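Local atomic coordinates of BREX protein BrxA (Magnetospirillum magneticum, PDB entry 3BHW), a protein that probably forms part of a type 1 BREX system, which protects bacteria against double-stranded DNA phages by blocking replication of the phage DNA without degrading it. Residues A[74-77]-A[78-82]; A[82-85]-A[86-90]; A[121-124]-A[125-129]; A[181-184]-A[185-189]. All coordinates share one frame; numbering follows the deposited sequence.

Interaction 1 of 4, residues A[74-77]-A[78-82]; sequences LWQM and VRDGS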
# COMPACT_ATOMS: atom_id res chain seq x y z
N LEU A 74 -3.64 0.27 -14.49
CA LEU A 74 -3.91 0.41 -13.07
C LEU A 74 -3.95 1.89 -12.64
O LEU A 74 -4.73 2.25 -11.79
CB LEU A 74 -2.90 -0.35 -12.26
CG LEU A 74 -3.12 -0.25 -10.75
CD1 LEU A 74 -2.59 -1.48 -10.13
CD2 LEU A 74 -2.36 0.99 -10.26
N TRP A 75 -3.09 2.73 -13.19
CA TRP A 75 -3.24 4.17 -12.99
C TRP A 75 -4.65 4.63 -13.38
O TRP A 75 -5.25 5.43 -12.66
CB TRP A 75 -2.22 4.98 -13.79
CG TRP A 75 -0.82 4.57 -13.62
CD1 TRP A 75 -0.25 3.88 -12.57
CD2 TRP A 75 0.24 4.88 -14.51
NE1 TRP A 75 1.10 3.74 -12.78
CE2 TRP A 75 1.42 4.31 -13.98
CE3 TRP A 75 0.31 5.58 -15.72
CZ2 TRP A 75 2.66 4.44 -14.61
CZ3 TRP A 75 1.54 5.67 -16.36
CH2 TRP A 75 2.69 5.11 -15.81
N GLN A 76 -5.19 4.10 -14.47
CA GLN A 76 -6.52 4.52 -14.93
C GLN A 76 -7.60 4.09 -13.92
O GLN A 76 -8.54 4.82 -13.67
CB GLN A 76 -6.78 3.96 -16.33
CG GLN A 76 -7.92 4.63 -17.08
CD GLN A 76 -7.47 5.73 -18.05
OE1 GLN A 76 -8.12 6.77 -18.15
NE2 GLN A 76 -6.38 5.50 -18.77
N MET A 77 -7.41 2.91 -13.31
CA MET A 77 -8.27 2.43 -12.24
C MET A 77 -8.24 3.33 -11.01
O MET A 77 -9.29 3.58 -10.37
CB MET A 77 -7.86 1.02 -11.82
CG MET A 77 -7.99 -0.01 -12.91
SD MET A 77 -7.60 -1.68 -12.38
CE MET A 77 -8.81 -1.90 -11.10
N VAL A 78 -7.05 3.80 -10.66
CA VAL A 78 -6.89 4.70 -9.52
C VAL A 78 -7.59 6.01 -9.82
O VAL A 78 -8.38 6.48 -9.00
CB VAL A 78 -5.40 4.93 -9.14
CG1 VAL A 78 -5.32 5.92 -7.97
CG2 VAL A 78 -4.80 3.63 -8.74
N ARG A 79 -7.34 6.56 -11.00
CA ARG A 79 -7.88 7.87 -11.35
C ARG A 79 -9.40 7.84 -11.50
O ARG A 79 -10.10 8.74 -10.99
CB ARG A 79 -7.23 8.42 -12.62
CG ARG A 79 -7.68 9.85 -12.90
CD ARG A 79 -7.29 10.30 -14.29
NE ARG A 79 -8.06 9.62 -15.32
CZ ARG A 79 -7.68 9.51 -16.60
NH1 ARG A 79 -6.51 10.01 -17.00
NH2 ARG A 79 -8.44 8.86 -17.46
N ASP A 80 -9.90 6.80 -12.18
CA ASP A 80 -11.28 6.78 -12.67
C ASP A 80 -12.23 5.87 -11.92
O ASP A 80 -13.44 6.04 -11.99
CB ASP A 80 -11.30 6.43 -14.17
CG ASP A 80 -10.62 7.49 -15.03
OD1 ASP A 80 -10.64 8.70 -14.67
OD2 ASP A 80 -10.07 7.12 -16.09
N GLY A 81 -11.70 4.90 -11.19
CA GLY A 81 -12.54 3.85 -10.66
C GLY A 81 -13.33 4.27 -9.44
O GLY A 81 -13.11 5.36 -8.87
N SER A 82 -14.23 3.40 -9.02
CA SER A 82 -15.03 3.63 -7.86
C SER A 82 -14.11 3.65 -6.65
O SER A 82 -12.94 3.25 -6.72
CB SER A 82 -16.08 2.52 -7.70
OG SER A 82 -15.46 1.28 -7.37
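Leu-74 and Val-78, one helical turn apart, meet through methyl groups, CD2 of Leu-74 lying 3.9 Å from CG2 of Val-78. Leu-74 swings CG anti to its backbone N (chi1 -180°) and beside the carbonyl carbon, so that although its CB heads away from the following turn, the branched end comes back to it. CG2 of Val-78 also lies 3.3 Å from the carbonyl O of Leu-74, whose bond from Val-78 N (3.0 Å) it flanks. Compact branched residues suit this buried stripe, which faces Leu-67 of helix 57-67 and Ala-89 of helix 83-97. The segment forms the last turns of helix 72-80 in an all-helical protein: Arg-79 N and Asp-80 N bond to the carbonyls of Trp-75 and Gln-76, and Gly-81, which has no side chain and is the first residue to leave helical geometry, still gives its N-H to Met-77 O, from above the carbonyl plane. On the outer side, Arg-79 bends at chi3 (70°) and turns its guanidinium edge to the neighbouring Asp-80; NE reaches OD1 at 2.8 Å, nearly straight, from above the carboxylate plane. Trp-75, on the side of the helix that meets helix 19-31, packs its broad ring against Leu-29 and Leu-30, with its indole NE1 bonded to the carbonyl O of Leu-67.

Interaction 2 of 4, residues A[82-85]-A[86-90]; sequences STQV and AIQAV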
# COMPACT_ATOMS: atom_id res chain seq x y z
N SER A 82 -14.23 3.40 -9.02
CA SER A 82 -15.03 3.63 -7.86
C SER A 82 -14.11 3.65 -6.65
O SER A 82 -12.94 3.25 -6.72
CB SER A 82 -16.08 2.52 -7.70
OG SER A 82 -15.46 1.28 -7.37
N THR A 83 -14.66 4.10 -5.54
CA THR A 83 -13.94 4.20 -4.30
C THR A 83 -13.25 2.88 -3.91
O THR A 83 -12.05 2.86 -3.62
CB THR A 83 -14.88 4.74 -3.21
OG1 THR A 83 -15.26 6.08 -3.57
CG2 THR A 83 -14.15 4.82 -1.89
N GLN A 84 -13.98 1.77 -3.90
CA GLN A 84 -13.39 0.48 -3.51
C GLN A 84 -12.41 -0.03 -4.58
O GLN A 84 -11.33 -0.53 -4.26
CB GLN A 84 -14.50 -0.54 -3.20
CG GLN A 84 -14.01 -1.93 -2.79
CD GLN A 84 -13.71 -2.05 -1.29
OE1 GLN A 84 -12.55 -1.96 -0.86
NE2 GLN A 84 -14.76 -2.27 -0.49
N VAL A 85 -12.76 0.11 -5.85
CA VAL A 85 -11.87 -0.37 -6.89
C VAL A 85 -10.54 0.41 -6.82
O VAL A 85 -9.46 -0.18 -6.82
CB VAL A 85 -12.52 -0.34 -8.32
CG1 VAL A 85 -11.53 -0.72 -9.37
CG2 VAL A 85 -13.71 -1.29 -8.39
N ALA A 86 -10.64 1.74 -6.78
CA ALA A 86 -9.45 2.61 -6.76
C ALA A 86 -8.60 2.35 -5.52
O ALA A 86 -7.36 2.26 -5.61
CB ALA A 86 -9.86 4.11 -6.90
N ILE A 87 -9.22 2.24 -4.35
CA ILE A 87 -8.41 2.05 -3.13
C ILE A 87 -7.67 0.71 -3.17
O ILE A 87 -6.51 0.64 -2.77
CB ILE A 87 -9.25 2.18 -1.85
CG1 ILE A 87 -8.33 2.36 -0.64
CG2 ILE A 87 -10.19 1.01 -1.71
CD1 ILE A 87 -8.28 3.76 -0.13
N GLN A 88 -8.30 -0.31 -3.71
CA GLN A 88 -7.68 -1.62 -3.81
C GLN A 88 -6.51 -1.64 -4.78
O GLN A 88 -5.56 -2.39 -4.61
CB GLN A 88 -8.75 -2.64 -4.21
CG GLN A 88 -9.68 -2.96 -3.02
CD GLN A 88 -10.80 -3.94 -3.35
OE1 GLN A 88 -10.90 -4.41 -4.47
NE2 GLN A 88 -11.61 -4.26 -2.35
N ALA A 89 -6.62 -0.86 -5.84
CA ALA A 89 -5.54 -0.73 -6.81
C ALA A 89 -4.38 -0.01 -6.13
O ALA A 89 -3.19 -0.40 -6.25
CB ALA A 89 -6.01 0.07 -8.02
N VAL A 90 -4.71 1.03 -5.35
CA VAL A 90 -3.64 1.68 -4.60
C VAL A 90 -3.00 0.68 -3.60
O VAL A 90 -1.75 0.64 -3.42
CB VAL A 90 -4.12 2.96 -3.91
CG1 VAL A 90 -2.92 3.56 -3.17
CG2 VAL A 90 -4.64 3.91 -4.94
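Gln-84 sends CG anti to its backbone N (chi1 180°) and then bends at chi2 (86°), which folds its amide forward over the next turn; Gln-88 carries CG beside its own N (chi1 -75°) and runs on extended, so the two amides come together with their planes 37° apart. OE1 of Gln-84 accepts from NE2 of Gln-88 at 2.9 Å, but the N-H points well off the oxygen and the bond is weak. The aliphatic part of Gln-88 covers the Gln-84 carbonyl, CG lying 3.2 Å from that O. At the start of helix 83-97, Ser-82 is the N-cap: its OG accepts a weak bond from Val-85 N at 3.3 Å, while its carbonyl takes the N-H of Ala-86. Small Ala-86 and Ala-89 suit the sides turned to helices 19-31 and 72-80, and Ile-87 sets CG2 against the carbonyls of Thr-83 and Gln-84. The buried Gln-88 amide uses both its ends: OE1 takes a full bond from Ser-178 N, whereas both bonds of NE2, to Gln-84 OE1 and to Arg-176 O, are weak. The orientation of this amide is therefore probably set mainly by Ser-178 N, just ahead of helix 179-187.

Interaction 3 of 4, residues A[121-124]-A[125-129]; sequences PRKM and WDQYL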
# COMPACT_ATOMS: atom_id res chain seq x y z
N PRO A 121 -3.87 -7.88 16.97
CA PRO A 121 -3.42 -6.90 17.95
C PRO A 121 -2.00 -6.44 17.67
O PRO A 121 -1.24 -7.17 17.01
CB PRO A 121 -3.52 -7.68 19.27
CG PRO A 121 -3.42 -9.05 18.91
CD PRO A 121 -4.12 -9.18 17.59
N ARG A 122 -1.66 -5.24 18.14
CA ARG A 122 -0.34 -4.63 17.91
C ARG A 122 0.88 -5.46 18.29
O ARG A 122 1.89 -5.39 17.62
CB ARG A 122 -0.27 -3.23 18.50
CG ARG A 122 -1.26 -2.28 17.87
CD ARG A 122 -0.63 -1.39 16.79
NE ARG A 122 -1.56 -0.33 16.37
CZ ARG A 122 -1.17 0.88 15.95
NH1 ARG A 122 0.12 1.18 15.89
NH2 ARG A 122 -2.08 1.78 15.59
N LYS A 123 0.79 -6.28 19.34
CA LYS A 123 1.92 -7.18 19.68
C LYS A 123 2.34 -8.05 18.47
O LYS A 123 3.50 -8.45 18.38
CB LYS A 123 1.61 -8.11 20.85
CG LYS A 123 0.27 -8.86 20.73
CD LYS A 123 0.37 -10.35 21.00
CE LYS A 123 -0.07 -10.69 22.42
NZ LYS A 123 1.06 -10.74 23.38
N MET A 124 1.40 -8.33 17.57
CA MET A 124 1.66 -9.15 16.37
C MET A 124 2.53 -8.40 15.37
O MET A 124 3.36 -9.00 14.70
CB MET A 124 0.33 -9.59 15.72
CG MET A 124 -0.54 -10.30 16.71
SD MET A 124 -1.34 -11.66 15.91
CE MET A 124 -0.04 -12.91 15.92
N TRP A 125 2.31 -7.09 15.28
CA TRP A 125 3.18 -6.25 14.47
C TRP A 125 4.56 -6.17 15.09
O TRP A 125 5.53 -6.34 14.40
CB TRP A 125 2.59 -4.87 14.26
CG TRP A 125 3.54 -3.95 13.62
CD1 TRP A 125 4.30 -3.02 14.25
CD2 TRP A 125 3.91 -3.88 12.23
NE1 TRP A 125 5.11 -2.36 13.35
CE2 TRP A 125 4.87 -2.86 12.10
CE3 TRP A 125 3.50 -4.56 11.07
CZ2 TRP A 125 5.44 -2.52 10.89
CZ3 TRP A 125 4.08 -4.18 9.84
CH2 TRP A 125 5.03 -3.18 9.78
N ASP A 126 4.60 -5.93 16.40
CA ASP A 126 5.83 -5.87 17.17
C ASP A 126 6.70 -7.10 16.96
O ASP A 126 7.89 -6.98 16.67
CB ASP A 126 5.46 -5.77 18.65
CG ASP A 126 5.35 -4.35 19.13
OD1 ASP A 126 5.11 -3.43 18.32
OD2 ASP A 126 5.50 -4.15 20.36
N GLN A 127 6.10 -8.27 17.10
CA GLN A 127 6.80 -9.53 17.03
C GLN A 127 7.23 -9.84 15.58
O GLN A 127 8.29 -10.43 15.34
CB GLN A 127 5.95 -10.64 17.66
CG GLN A 127 5.64 -10.37 19.14
CD GLN A 127 4.46 -11.17 19.70
OE1 GLN A 127 3.85 -10.78 20.72
NE2 GLN A 127 4.18 -12.33 19.09
N TYR A 128 6.45 -9.38 14.63
CA TYR A 128 6.80 -9.47 13.20
C TYR A 128 8.06 -8.67 12.92
O TYR A 128 8.96 -9.15 12.23
CB TYR A 128 5.60 -9.01 12.33
CG TYR A 128 5.92 -8.74 10.87
CD1 TYR A 128 6.13 -9.80 9.96
CD2 TYR A 128 6.02 -7.43 10.40
CE1 TYR A 128 6.42 -9.54 8.62
CE2 TYR A 128 6.35 -7.17 9.07
CZ TYR A 128 6.54 -8.21 8.19
OH TYR A 128 6.87 -7.98 6.86
N LEU A 129 8.09 -7.44 13.39
CA LEU A 129 9.32 -6.66 13.28
C LEU A 129 10.51 -7.36 13.90
O LEU A 129 11.57 -7.38 13.31
CB LEU A 129 9.14 -5.28 13.84
CG LEU A 129 8.36 -4.36 12.92
CD1 LEU A 129 8.43 -2.95 13.48
CD2 LEU A 129 8.94 -4.39 11.52
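Trp-125 and Arg-122, whose carbonyl O lies 3.5 Å from the tryptophan CB, both turn flat groups toward helix 145-161. One face of the indole carries CG of Leu-129, 3.6 Å above the plane and toward the rim; Phe-104 meets the tryptophan edge-to-face, and Ala-151, Val-154 and Tyr-155 also pack on it. The Arg-122 guanidinium forms a salt bridge with Asp-152 and a cation-pi contact with Tyr-155, and its NE bonds to the hydroxyl of Tyr-170. Tyr-128 sets its ring near Phe-104, and its OH bonds to the carbonyl of Leu-100. Large aromatic residues thus fill the inner side of helix 122-135, while the outer side is polar. There Lys-123 and Gln-127 lie side by side. Lys-123 holds CG between its backbone N and carbonyl carbon (chi1 50°), the crowded position, and bends again at chi2 (132°), which brings CD 3.5 Å from OE1 of Gln-127. Gln-127 runs CG close over the Lys-123 carbonyl, 3.0 Å from its O, which already accepts from Gln-127 N. Nearby, the Arg-122 carbonyl receives Asp-126 N almost head-on and Trp-125 N only weakly. The outer pair is thus joined by its backbone hydrogen bond and by lysine carbons lying against the amide oxygen, while the inner side combines aromatic packing with the salt bridge and hydrogen bonds of Arg-122 and Tyr-128.

Interaction 4 of 4, residues A[181-184]-A[185-189]; sequences VMSY and LRENN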
# COMPACT_ATOMS: atom_id res chain seq x y z
N VAL A 181 -9.37 -5.42 -10.28
CA VAL A 181 -8.00 -5.31 -9.80
C VAL A 181 -7.28 -6.64 -9.98
O VAL A 181 -6.13 -6.69 -10.46
CB VAL A 181 -8.03 -4.88 -8.34
CG1 VAL A 181 -6.66 -5.18 -7.67
CG2 VAL A 181 -8.44 -3.37 -8.29
N MET A 182 -7.97 -7.72 -9.61
CA MET A 182 -7.36 -9.06 -9.72
C MET A 182 -6.99 -9.43 -11.17
O MET A 182 -5.97 -10.10 -11.38
CB MET A 182 -8.22 -10.16 -9.07
CG MET A 182 -8.45 -10.06 -7.56
SD MET A 182 -6.91 -9.97 -6.51
CE MET A 182 -6.05 -11.37 -7.23
N SER A 183 -7.83 -9.02 -12.13
CA SER A 183 -7.58 -9.30 -13.54
C SER A 183 -6.30 -8.57 -13.97
O SER A 183 -5.44 -9.15 -14.65
CB SER A 183 -8.82 -8.95 -14.41
OG SER A 183 -8.64 -9.16 -15.81
N TYR A 184 -6.17 -7.31 -13.55
CA TYR A 184 -4.96 -6.56 -13.86
C TYR A 184 -3.70 -7.26 -13.32
O TYR A 184 -2.74 -7.46 -14.05
CB TYR A 184 -5.02 -5.09 -13.35
CG TYR A 184 -3.69 -4.37 -13.50
CD1 TYR A 184 -3.36 -3.67 -14.67
CD2 TYR A 184 -2.70 -4.50 -12.52
CE1 TYR A 184 -2.11 -3.07 -14.84
CE2 TYR A 184 -1.44 -3.88 -12.67
CZ TYR A 184 -1.16 -3.18 -13.85
OH TYR A 184 0.06 -2.59 -14.01
N LEU A 185 -3.78 -7.71 -12.07
CA LEU A 185 -2.66 -8.38 -11.39
C LEU A 185 -2.25 -9.69 -12.04
O LEU A 185 -1.05 -9.94 -12.19
CB LEU A 185 -2.94 -8.58 -9.91
CG LEU A 185 -2.98 -7.34 -8.99
CD1 LEU A 185 -3.45 -7.80 -7.62
CD2 LEU A 185 -1.63 -6.49 -8.93
N ARG A 186 -3.24 -10.52 -12.42
CA ARG A 186 -2.99 -11.80 -13.11
C ARG A 186 -2.35 -11.50 -14.46
O ARG A 186 -1.29 -12.07 -14.80
CB ARG A 186 -4.27 -12.63 -13.26
CG ARG A 186 -4.82 -13.08 -11.90
CD ARG A 186 -5.64 -14.33 -11.95
NE ARG A 186 -6.36 -14.49 -10.69
CZ ARG A 186 -7.51 -13.87 -10.42
NH1 ARG A 186 -8.07 -13.08 -11.34
NH2 ARG A 186 -8.10 -14.05 -9.25
N GLU A 187 -2.97 -10.59 -15.21
CA GLU A 187 -2.52 -10.29 -16.57
C GLU A 187 -1.11 -9.70 -16.62
O GLU A 187 -0.40 -9.85 -17.62
CB GLU A 187 -3.54 -9.40 -17.30
CG GLU A 187 -4.90 -10.11 -17.49
CD GLU A 187 -5.99 -9.21 -18.08
OE1 GLU A 187 -5.66 -8.12 -18.62
OE2 GLU A 187 -7.18 -9.62 -18.04
N ASN A 188 -0.70 -9.07 -15.51
CA ASN A 188 0.62 -8.51 -15.35
C ASN A 188 1.56 -9.36 -14.52
O ASN A 188 2.64 -8.89 -14.13
CB ASN A 188 0.53 -7.08 -14.87
CG ASN A 188 0.02 -6.17 -15.94
OD1 ASN A 188 0.79 -5.68 -16.78
ND2 ASN A 188 -1.28 -5.95 -15.96
N ASN A 189 1.17 -10.61 -14.26
CA ASN A 189 2.12 -11.57 -13.70
C ASN A 189 2.58 -11.22 -12.29
O ASN A 189 3.72 -11.47 -11.88
CB ASN A 189 3.34 -11.68 -14.62
CG ASN A 189 2.95 -11.90 -16.04
OD1 ASN A 189 2.34 -12.90 -16.35
ND2 ASN A 189 3.23 -10.93 -16.91
O HOH W 1 0.90 -2.66 -16.62
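Val-181 lays CG1 alongside Leu-185, 4.1 Å from its CD1, and the two buried side chains lie side by side; the valine packs on Met-77 of helix 72-80 and the leucine on Val-193 and Ile-194 of helix 191-197. Met-182 bends at chi2 and chi3, which brings its CE over one face of the Arg-186 guanidinium, 3.9 Å from NH2; the flexible, unbranched methionine can fold its terminal methyl over the flat cation. Ser-183 turns OG anti to its backbone N (chi1 179°), to within 2.7 Å of OE2 of Glu-187, on the outer side of the helix. The carbonyl O of Tyr-184 accepts two bonds from Asn-188, one from the backbone N and a shorter one from ND2 at 2.8 Å, which arrive from opposite faces of the carbonyl plane. The same ND2 sits over one face of the tyrosine ring, 3.2 Å above the plane and toward the rim. A water joins the two ends, donating to Asn-188 OD1 and accepting from Tyr-184 OH, whose position is set further by Gly-71 N. Asparagine suits a helix end, since its short amide can reach back to a carbonyl there. Asn-189, with positive phi, is the C-prime residue of a Schellman motif, which terminates helix 179-187.

How the interactions relate
Interactions 1, 2 and 4 form one cluster, while interaction 3 stands apart. Interactions 1 and 2 share Ser-82, where helix 72-80 gives way to helix 83-97; their centres are 7 Å apart, and CG1 of Val-78 packs 3.7 Å from CG2 of Val-90. CG2 of Val-181 rests 3.7 Å from the carbonyl O of Val-85, and Leu-74 CD1 meets CE2 of Tyr-184 at 3.7 Å, so helix 179-187 closes over the pair of helices from interactions 1 and 2. Met-77 CE touches both Val-85 and Val-181 in the conformer modelled here, one of two, which is less certain. Interaction 3, on helix 122-135, has its centre about 33 Å from that of interaction 1, across the centre of the chain.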